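Local coordinates for protein diaminopimelate decarboxylase (PDB 1TWI) that catalyses the pyridoxal-phosphate-dependent decarboxylation of meso-diaminopimelate to L-lysine, the last step of lysine biosynthesis, as a homodimer, at residues Ile389-Met403 with Leu413-Ala425. Numbering follows the deposited sequence.
Sequences ISMANNYNARGRPRM and LIRERETYADLIA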
ATOM      1  N   ILE A 389       5.082  -8.727  -3.510  1.00 10.69           N
ATOM      2  CA  ILE A 389       5.423  -8.802  -2.092  1.00 10.29           C
ATOM      3  C   ILE A 389       6.115  -7.482  -1.708  1.00 10.75           C
ATOM      4  O   ILE A 389       6.000  -7.035  -0.567  1.00 12.04           O
ATOM      5  CB  ILE A 389       6.327 -10.043  -1.801  1.00  9.77           C
ATOM      6  CG1 ILE A 389       6.418 -10.307  -0.276  1.00  7.58           C
ATOM      7  CG2 ILE A 389       7.775  -9.813  -2.341  1.00  9.61           C
ATOM      8  CD1 ILE A 389       5.083 -10.882   0.344  1.00  9.98           C
ATOM      9  N   SER A 390       6.803  -6.823  -2.634  1.00 10.55           N
ATOM     10  CA  SER A 390       7.520  -5.592  -2.223  1.00 11.59           C
ATOM     11  C   SER A 390       6.581  -4.466  -1.760  1.00 12.93           C
ATOM     12  O   SER A 390       7.027  -3.562  -1.068  1.00 12.67           O
ATOM     13  CB  SER A 390       8.451  -5.074  -3.329  1.00 11.77           C
ATOM     14  OG  SER A 390       7.719  -4.544  -4.435  1.00 13.24           O
ATOM     15  N   MET A 391       5.294  -4.522  -2.112  1.00 12.92           N
ATOM     16  CA  MET A 391       4.370  -3.478  -1.635  1.00 14.39           C
ATOM     17  C   MET A 391       3.337  -4.098  -0.701  1.00 15.10           C
ATOM     18  O   MET A 391       2.385  -3.419  -0.313  1.00 18.04           O
ATOM     19  CB  MET A 391       3.650  -2.785  -2.821  1.00 14.33           C
ATOM     20  CG  MET A 391       4.630  -2.118  -3.826  1.00 17.77           C
ATOM     21  SD  MET A 391       3.899  -1.078  -5.145  1.00 23.07           S
ATOM     22  CE  MET A 391       3.403   0.319  -4.248  1.00 20.97           C
ATOM     23  N   ALA A 392       3.494  -5.368  -0.331  1.00 13.04           N
ATOM     24  CA  ALA A 392       2.488  -6.016   0.541  1.00 13.15           C
ATOM     25  C   ALA A 392       2.419  -5.309   1.902  1.00 15.89           C
ATOM     26  O   ALA A 392       3.408  -4.694   2.332  1.00 15.09           O
ATOM     27  CB  ALA A 392       2.858  -7.508   0.744  1.00 10.04           C
ATOM     28  N   ASN A 393       1.290  -5.392   2.607  1.00 14.57           N
ATOM     29  CA  ASN A 393       1.242  -4.723   3.892  1.00 14.51           C
ATOM     30  C   ASN A 393       0.301  -5.500   4.807  1.00 14.49           C
ATOM     31  O   ASN A 393      -0.131  -6.562   4.430  1.00 13.19           O
ATOM     32  CB  ASN A 393       0.731  -3.322   3.671  1.00 16.16           C
ATOM     33  CG  ASN A 393      -0.540  -3.319   2.853  1.00 18.80           C
ATOM     34  OD1 ASN A 393      -0.557  -2.892   1.675  1.00 24.38           O
ATOM     35  ND2 ASN A 393      -1.598  -3.802   3.433  1.00 12.24           N
ATOM     36  N   ASN A 394      -0.023  -4.965   5.981  1.00 11.62           N
ATOM     37  CA  ASN A 394      -0.875  -5.655   6.938  1.00 12.97           C
ATOM     38  C   ASN A 394      -2.260  -5.036   7.035  1.00 13.17           C
ATOM     39  O   ASN A 394      -2.975  -5.222   8.045  1.00 13.91           O
ATOM     40  CB  ASN A 394      -0.234  -5.621   8.337  1.00 14.98           C
ATOM     41  CG  ASN A 394       1.020  -6.486   8.427  1.00 17.84           C
ATOM     42  OD1 ASN A 394       1.045  -7.645   7.957  1.00 16.69           O
ATOM     43  ND2 ASN A 394       2.039  -5.963   9.055  1.00 20.12           N
ATOM     44  N   TYR A 395      -2.663  -4.310   6.004  1.00 11.70           N
ATOM     45  CA  TYR A 395      -3.984  -3.679   6.042  1.00 14.09           C
ATOM     46  C   TYR A 395      -5.098  -4.661   6.394  1.00 13.12           C
ATOM     47  O   TYR A 395      -5.121  -5.791   5.878  1.00 14.01           O
ATOM     48  CB  TYR A 395      -4.257  -2.975   4.707  1.00 13.31           C
ATOM     49  CG  TYR A 395      -5.516  -2.153   4.693  1.00 12.81           C
ATOM     50  CD1 TYR A 395      -5.813  -1.272   5.734  1.00 13.95           C
ATOM     51  CD2 TYR A 395      -6.373  -2.197   3.576  1.00 14.17           C
ATOM     52  CE1 TYR A 395      -6.951  -0.425   5.668  1.00 13.15           C
ATOM     53  CE2 TYR A 395      -7.493  -1.388   3.488  1.00 14.43           C
ATOM     54  CZ  TYR A 395      -7.777  -0.492   4.555  1.00 15.93           C
ATOM     55  OH  TYR A 395      -8.908   0.295   4.490  1.00 14.42           O
ATOM     56  N   ASN A 396      -6.000  -4.226   7.278  1.00 12.52           N
ATOM     57  CA  ASN A 396      -7.118  -5.048   7.807  1.00 12.61           C
ATOM     58  C   ASN A 396      -6.545  -6.103   8.772  1.00 12.59           C
ATOM     59  O   ASN A 396      -7.188  -7.101   9.030  1.00 13.00           O
ATOM     60  CB  ASN A 396      -7.936  -5.755   6.688  1.00 12.54           C
ATOM     61  CG  ASN A 396      -8.909  -4.810   5.989  1.00 13.05           C
ATOM     62  OD1 ASN A 396      -8.660  -3.600   5.858  1.00 16.44           O
ATOM     63  ND2 ASN A 396     -10.001  -5.351   5.545  1.00 12.95           N
ATOM     64  N   ALA A 397      -5.347  -5.841   9.316  1.00 13.13           N
ATOM     65  CA  ALA A 397      -4.653  -6.744  10.253  1.00 11.89           C
ATOM     66  C   ALA A 397      -4.543  -8.172   9.711  1.00 10.91           C
ATOM     67  O   ALA A 397      -4.961  -9.141  10.353  1.00 10.01           O
ATOM     68  CB  ALA A 397      -5.344  -6.748  11.670  1.00 11.61           C
ATOM     69  N   ARG A 398      -3.964  -8.273   8.521  1.00 11.61           N
ATOM     70  CA  ARG A 398      -3.780  -9.559   7.848  1.00 13.91           C
ATOM     71  C   ARG A 398      -2.271  -9.747   7.691  1.00 13.54           C
ATOM     72  O   ARG A 398      -1.570  -8.813   7.262  1.00 13.08           O
ATOM     73  CB  ARG A 398      -4.420  -9.533   6.445  1.00 14.38           C
ATOM     74  CG  ARG A 398      -5.908  -9.550   6.433  1.00 15.80           C
ATOM     75  CD  ARG A 398      -6.427  -9.373   5.000  1.00 20.26           C
ATOM     76  NE  ARG A 398      -7.853  -9.604   5.107  1.00 25.87           N
ATOM     77  CZ  ARG A 398      -8.459 -10.709   4.688  1.00 29.42           C
ATOM     78  NH1 ARG A 398      -7.722 -11.662   4.085  1.00 27.39           N
ATOM     79  NH2 ARG A 398      -9.761 -10.886   4.976  1.00 27.90           N
ATOM     80  N   GLY A 399      -1.766 -10.920   8.067  1.00 12.51           N
ATOM     81  CA  GLY A 399      -0.337 -11.160   7.921  1.00 13.90           C
ATOM     82  C   GLY A 399       0.158 -11.227   6.453  1.00 15.46           C
ATOM     83  O   GLY A 399      -0.592 -11.638   5.545  1.00 16.72           O
ATOM     84  N   ARG A 400       1.400 -10.827   6.194  1.00 14.18           N
ATOM     85  CA  ARG A 400       1.886 -10.920   4.813  1.00 12.45           C
ATOM     86  C   ARG A 400       2.012 -12.405   4.561  1.00 13.15           C
ATOM     87  O   ARG A 400       2.343 -13.196   5.462  1.00 14.70           O
ATOM     88  CB  ARG A 400       3.179 -10.130   4.618  1.00 13.77           C
ATOM     89  CG  ARG A 400       2.813  -8.609   4.496  1.00 14.13           C
ATOM     90  CD  ARG A 400       4.021  -7.724   4.577  1.00 16.87           C
ATOM     91  NE  ARG A 400       4.611  -7.755   5.920  1.00 17.19           N
ATOM     92  CZ  ARG A 400       5.738  -7.114   6.237  1.00 18.73           C
ATOM     93  NH1 ARG A 400       6.377  -6.398   5.312  1.00 17.80           N
ATOM     94  NH2 ARG A 400       6.251  -7.206   7.458  1.00 16.52           N
ATOM     95  N   PRO A 401       1.751 -12.819   3.320  1.00 14.07           N
ATOM     96  CA  PRO A 401       1.793 -14.235   2.967  1.00 13.21           C
ATOM     97  C   PRO A 401       3.118 -14.957   2.829  1.00 12.81           C
ATOM     98  O   PRO A 401       4.190 -14.353   2.711  1.00 12.44           O
ATOM     99  CB  PRO A 401       1.047 -14.235   1.656  1.00 13.48           C
ATOM    100  CG  PRO A 401       1.612 -12.938   1.016  1.00 16.83           C
ATOM    101  CD  PRO A 401       1.660 -11.964   2.105  1.00 12.10           C
ATOM    102  N   ARG A 402       3.014 -16.278   2.816  1.00 11.64           N
ATOM    103  CA  ARG A 402       4.182 -17.118   2.585  1.00 13.57           C
ATOM    104  C   ARG A 402       4.539 -16.996   1.114  1.00 11.95           C
ATOM    105  O   ARG A 402       3.690 -16.618   0.323  1.00  8.77           O
ATOM    106  CB  ARG A 402       3.831 -18.582   2.810  1.00 13.78           C
ATOM    107  CG  ARG A 402       4.169 -19.083   4.185  1.00 19.53           C
ATOM    108  CD  ARG A 402       3.731 -20.530   4.359  1.00 18.72           C
ATOM    109  NE  ARG A 402       4.421 -21.134   5.489  1.00 18.29           N
ATOM    110  CZ  ARG A 402       4.319 -22.422   5.799  1.00 24.38           C
ATOM    111  NH1 ARG A 402       3.516 -23.239   5.063  1.00 18.70           N
ATOM    112  NH2 ARG A 402       5.074 -22.912   6.790  1.00 22.03           N
ATOM    113  N   MET A 403       5.789 -17.335   0.777  1.00 12.12           N
ATOM    114  CA  MET A 403       6.257 -17.378  -0.604  1.00 13.54           C
ATOM    115  C   MET A 403       7.183 -18.588  -0.727  1.00 13.39           C
ATOM    116  O   MET A 403       7.999 -18.822   0.178  1.00 11.88           O
ATOM    117  CB  MET A 403       7.124 -16.176  -0.998  1.00 11.34           C
ATOM    118  CG  MET A 403       6.479 -14.829  -0.670  1.00 17.92           C
ATOM    119  SD  MET A 403       7.084 -13.515  -1.841  1.00 25.84           S
ATOM    120  CE  MET A 403       8.941 -13.519  -1.407  1.00 18.80           C
ATOM    121  N   LEU A 413      10.557 -22.926   0.822  1.00 12.27           N
ATOM    122  CA  LEU A 413       9.874 -21.796   1.453  1.00 12.27           C
ATOM    123  C   LEU A 413      10.902 -20.651   1.476  1.00 12.35           C
ATOM    124  O   LEU A 413      11.996 -20.784   2.028  1.00 11.67           O
ATOM    125  CB  LEU A 413       9.398 -22.176   2.893  1.00 14.05           C
ATOM    126  CG  LEU A 413       8.555 -21.106   3.641  1.00 18.96           C
ATOM    127  CD1 LEU A 413       7.242 -20.829   2.844  1.00 17.20           C
ATOM    128  CD2 LEU A 413       8.203 -21.591   5.071  1.00 20.90           C
ATOM    129  N   ILE A 414      10.589 -19.519   0.856  1.00 10.68           N
ATOM    130  CA  ILE A 414      11.542 -18.404   0.920  1.00 10.14           C
ATOM    131  C   ILE A 414      11.018 -17.202   1.697  1.00 10.47           C
ATOM    132  O   ILE A 414      11.751 -16.220   1.895  1.00  9.93           O
ATOM    133  CB  ILE A 414      12.022 -17.920  -0.477  1.00 10.14           C
ATOM    134  CG1 ILE A 414      10.818 -17.530  -1.366  1.00 10.47           C
ATOM    135  CG2 ILE A 414      12.817 -19.099  -1.151  1.00  9.48           C
ATOM    136  CD1 ILE A 414      11.277 -16.729  -2.624  1.00  8.97           C
ATOM    137  N   ARG A 415       9.752 -17.250   2.117  1.00 10.61           N
ATOM    138  CA  ARG A 415       9.256 -16.191   2.999  1.00 10.22           C
ATOM    139  C   ARG A 415       8.250 -16.856   3.902  1.00 10.92           C
ATOM    140  O   ARG A 415       7.349 -17.535   3.432  1.00 10.15           O
ATOM    141  CB  ARG A 415       8.602 -15.026   2.210  1.00 10.12           C
ATOM    142  CG  ARG A 415       8.199 -13.869   3.163  1.00  8.17           C
ATOM    143  CD  ARG A 415       7.239 -12.833   2.546  1.00  9.75           C
ATOM    144  NE  ARG A 415       6.700 -12.033   3.639  1.00  9.94           N
ATOM    145  CZ  ARG A 415       7.221 -10.888   4.048  1.00 11.35           C
ATOM    146  NH1 ARG A 415       8.290 -10.381   3.431  1.00 11.38           N
ATOM    147  NH2 ARG A 415       6.700 -10.266   5.098  1.00 13.49           N
ATOM    148  N   GLU A 416       8.381 -16.694   5.217  1.00 11.76           N
ATOM    149  CA  GLU A 416       7.405 -17.315   6.116  1.00 11.47           C
ATOM    150  C   GLU A 416       6.250 -16.354   6.279  1.00 12.64           C
ATOM    151  O   GLU A 416       6.398 -15.124   6.114  1.00 10.80           O
ATOM    152  CB  GLU A 416       8.061 -17.606   7.475  1.00 14.90           C
ATOM    153  CG  GLU A 416       7.243 -18.411   8.451  1.00 19.87           C
ATOM    154  CD  GLU A 416       6.632 -19.683   7.883  1.00 20.53           C
ATOM    155  OE1 GLU A 416       5.581 -19.542   7.258  1.00 18.45           O
ATOM    156  OE2 GLU A 416       7.186 -20.797   8.067  1.00 18.75           O
ATOM    157  N   ARG A 417       5.076 -16.872   6.611  1.00 12.98           N
ATOM    158  CA  ARG A 417       3.968 -15.950   6.766  1.00 15.82           C
ATOM    159  C   ARG A 417       3.982 -15.295   8.129  1.00 14.31           C
ATOM    160  O   ARG A 417       4.686 -15.733   9.042  1.00 13.19           O
ATOM    161  CB  ARG A 417       2.614 -16.654   6.583  1.00 20.36           C
ATOM    162  CG  ARG A 417       2.353 -17.768   7.539  1.00 23.79           C
ATOM    163  CD  ARG A 417       0.853 -18.195   7.352  1.00 30.44           C
ATOM    164  NE  ARG A 417       0.550 -18.575   5.972  1.00 32.33           N
ATOM    165  CZ  ARG A 417       0.468 -19.833   5.542  1.00 35.77           C
ATOM    166  NH1 ARG A 417       0.672 -20.851   6.413  1.00 37.18           N
ATOM    167  NH2 ARG A 417       0.181 -20.075   4.254  1.00 34.16           N
ATOM    168  N   GLU A 418       3.190 -14.255   8.279  1.00 12.17           N
ATOM    169  CA  GLU A 418       3.098 -13.591   9.576  1.00 13.00           C
ATOM    170  C   GLU A 418       1.877 -14.139  10.360  1.00 13.21           C
ATOM    171  O   GLU A 418       0.789 -14.316   9.777  1.00 13.54           O
ATOM    172  CB  GLU A 418       2.937 -12.062   9.366  1.00 14.95           C
ATOM    173  CG  GLU A 418       4.278 -11.402   8.984  1.00 15.74           C
ATOM    174  CD  GLU A 418       4.123  -9.970   8.581  1.00 16.60           C
ATOM    175  OE1 GLU A 418       3.206  -9.672   7.800  1.00 14.32           O
ATOM    176  OE2 GLU A 418       4.949  -9.144   9.042  1.00 20.64           O
ATOM    177  N   THR A 419       2.043 -14.392  11.661  1.00 12.14           N
ATOM    178  CA  THR A 419       0.941 -14.887  12.505  1.00 12.76           C
ATOM    179  C   THR A 419       0.270 -13.719  13.166  1.00 12.42           C
ATOM    180  O   THR A 419       0.711 -12.566  12.995  1.00 11.30           O
ATOM    181  CB  THR A 419       1.443 -15.779  13.702  1.00 13.83           C
ATOM    182  OG1 THR A 419       2.262 -14.967  14.563  1.00 13.39           O
ATOM    183  CG2 THR A 419       2.276 -16.966  13.167  1.00 12.16           C
ATOM    184  N   TYR A 420      -0.830 -14.010  13.869  1.00 13.43           N
ATOM    185  CA  TYR A 420      -1.513 -12.954  14.614  1.00 15.37           C
ATOM    186  C   TYR A 420      -0.491 -12.334  15.577  1.00 15.62           C
ATOM    187  O   TYR A 420      -0.498 -11.113  15.774  1.00 14.77           O
ATOM    188  CB  TYR A 420      -2.718 -13.507  15.434  1.00 17.63           C
ATOM    189  CG  TYR A 420      -3.866 -14.011  14.567  1.00 22.01           C
ATOM    190  CD1 TYR A 420      -4.142 -13.429  13.333  1.00 23.29           C
ATOM    191  CD2 TYR A 420      -4.643 -15.091  14.954  1.00 24.73           C
ATOM    192  CE1 TYR A 420      -5.165 -13.922  12.486  1.00 23.48           C
ATOM    193  CE2 TYR A 420      -5.689 -15.587  14.124  1.00 26.12           C
ATOM    194  CZ  TYR A 420      -5.927 -14.988  12.892  1.00 25.28           C
ATOM    195  OH  TYR A 420      -6.922 -15.493  12.078  1.00 25.42           O
ATOM    196  N   ALA A 421       0.412 -13.154  16.157  1.00 13.40           N
ATOM    197  CA  ALA A 421       1.395 -12.612  17.105  1.00 13.48           C
ATOM    198  C   ALA A 421       2.329 -11.641  16.399  1.00 14.31           C
ATOM    199  O   ALA A 421       2.810 -10.652  17.004  1.00 13.54           O
ATOM    200  CB  ALA A 421       2.240 -13.800  17.823  1.00 14.68           C
ATOM    201  N   ASP A 422       2.617 -11.893  15.117  1.00 11.35           N
ATOM    202  CA  ASP A 422       3.500 -10.957  14.424  1.00 13.29           C
ATOM    203  C   ASP A 422       2.833  -9.570  14.189  1.00 12.57           C
ATOM    204  O   ASP A 422       3.528  -8.542  14.076  1.00 11.62           O
ATOM    205  CB  ASP A 422       3.906 -11.512  13.030  1.00 15.31           C
ATOM    206  CG  ASP A 422       4.927 -12.637  13.097  1.00 14.55           C
ATOM    207  OD1 ASP A 422       6.005 -12.431  13.644  1.00 17.84           O
ATOM    208  OD2 ASP A 422       4.676 -13.719  12.551  1.00 15.55           O
ATOM    209  N   LEU A 423       1.504  -9.552  14.051  1.00 12.83           N
ATOM    210  CA  LEU A 423       0.784  -8.319  13.761  1.00 14.30           C
ATOM    211  C   LEU A 423       1.041  -7.260  14.834  1.00 14.10           C
ATOM    212  O   LEU A 423       1.118  -6.072  14.511  1.00 13.37           O
ATOM    213  CB  LEU A 423      -0.720  -8.571  13.692  1.00 14.80           C
ATOM    214  CG  LEU A 423      -1.177  -9.477  12.518  1.00 14.21           C
ATOM    215  CD1 LEU A 423      -2.691  -9.790  12.664  1.00 15.77           C
ATOM    216  CD2 LEU A 423      -0.891  -8.716  11.207  1.00 16.31           C
ATOM    217  N   ILE A 424       1.157  -7.693  16.091  1.00 12.15           N
ATOM    218  CA  ILE A 424       1.382  -6.750  17.201  1.00 11.29           C
ATOM    219  C   ILE A 424       2.780  -6.819  17.776  1.00 12.91           C
ATOM    220  O   ILE A 424       3.048  -6.277  18.868  1.00 12.14           O
ATOM    221  CB  ILE A 424       0.353  -6.991  18.377  1.00 13.68           C
ATOM    222  CG1 ILE A 424       0.439  -8.475  18.838  1.00 13.14           C
ATOM    223  CG2 ILE A 424      -1.117  -6.627  17.924  1.00 14.38           C
ATOM    224  CD1 ILE A 424      -0.397  -8.793  20.029  1.00 14.00           C
ATOM    225  N   ALA A 425       3.710  -7.429  17.046  1.00 12.46           N
ATOM    226  CA  ALA A 425       5.058  -7.584  17.609  1.00 11.62           C
ATOM    227  C   ALA A 425       5.916  -6.322  17.719  1.00 11.38           C
ATOM    228  O   ALA A 425       6.998  -6.395  18.279  1.00 10.98           O
ATOM    229  CB  ALA A 425       5.844  -8.699  16.847  1.00 12.96           C
TER
HETATM  230  O   HOH W   1       5.109 -12.725   5.970  1.00 13.79           O
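M403 and R415 form an antiparallel hydrogen-bonded pair, M403 N giving to R415 O (3.1 Å). M403 O takes both I414 N and R415 N, from one face of its plane, the signature of a classic beta bulge. Farther along, where both segments have left the sheet, E418 N donates to R400 O (3.1 Å), and between these two points water 1 joins R400 O and E416 O to R415 NE. The bulge lies in the hairpin of strands 402-407 and 410-415, in the mixed beta-sheet that class-II decarboxylases of this family carry beside their TIM barrel; the 389-403 loop also gives M391 to one lysine pocket and Y395, with C358 and E359, to another, consistent with a site shared across the dimer interface. E418 OE1 accepts R400 N through its anti lone pair (2.7 Å). R400, bent at chi3 (-68°), turns NE back to the same oxygen and sets NH2 on E418 OE2 (2.8 Å), a side-on salt bridge met from above the carboxylate plane. R415 NH2 sits over one face of that guanidinium, 3.4 Å from R400 NE, a like-charge approach that the E418 carboxylate probably eases. R402 and E416 run side by side, their flat groups nearly coplanar: R402 NE meets E416 OE1 at 2.6 Å, NH2 meets OE2, and OE1 also accepts R417 N. R402 CD rests over the centre of the R417 guanidinium, and both arginines reach F28 O. M403 CG packs on R415 CB, I389 CD1 on R415 CD. L423, from the short helix begun by the T419-D422 capping box, lays CD1 against A397 O and CB; D422 bridges to K426 of the second subunit.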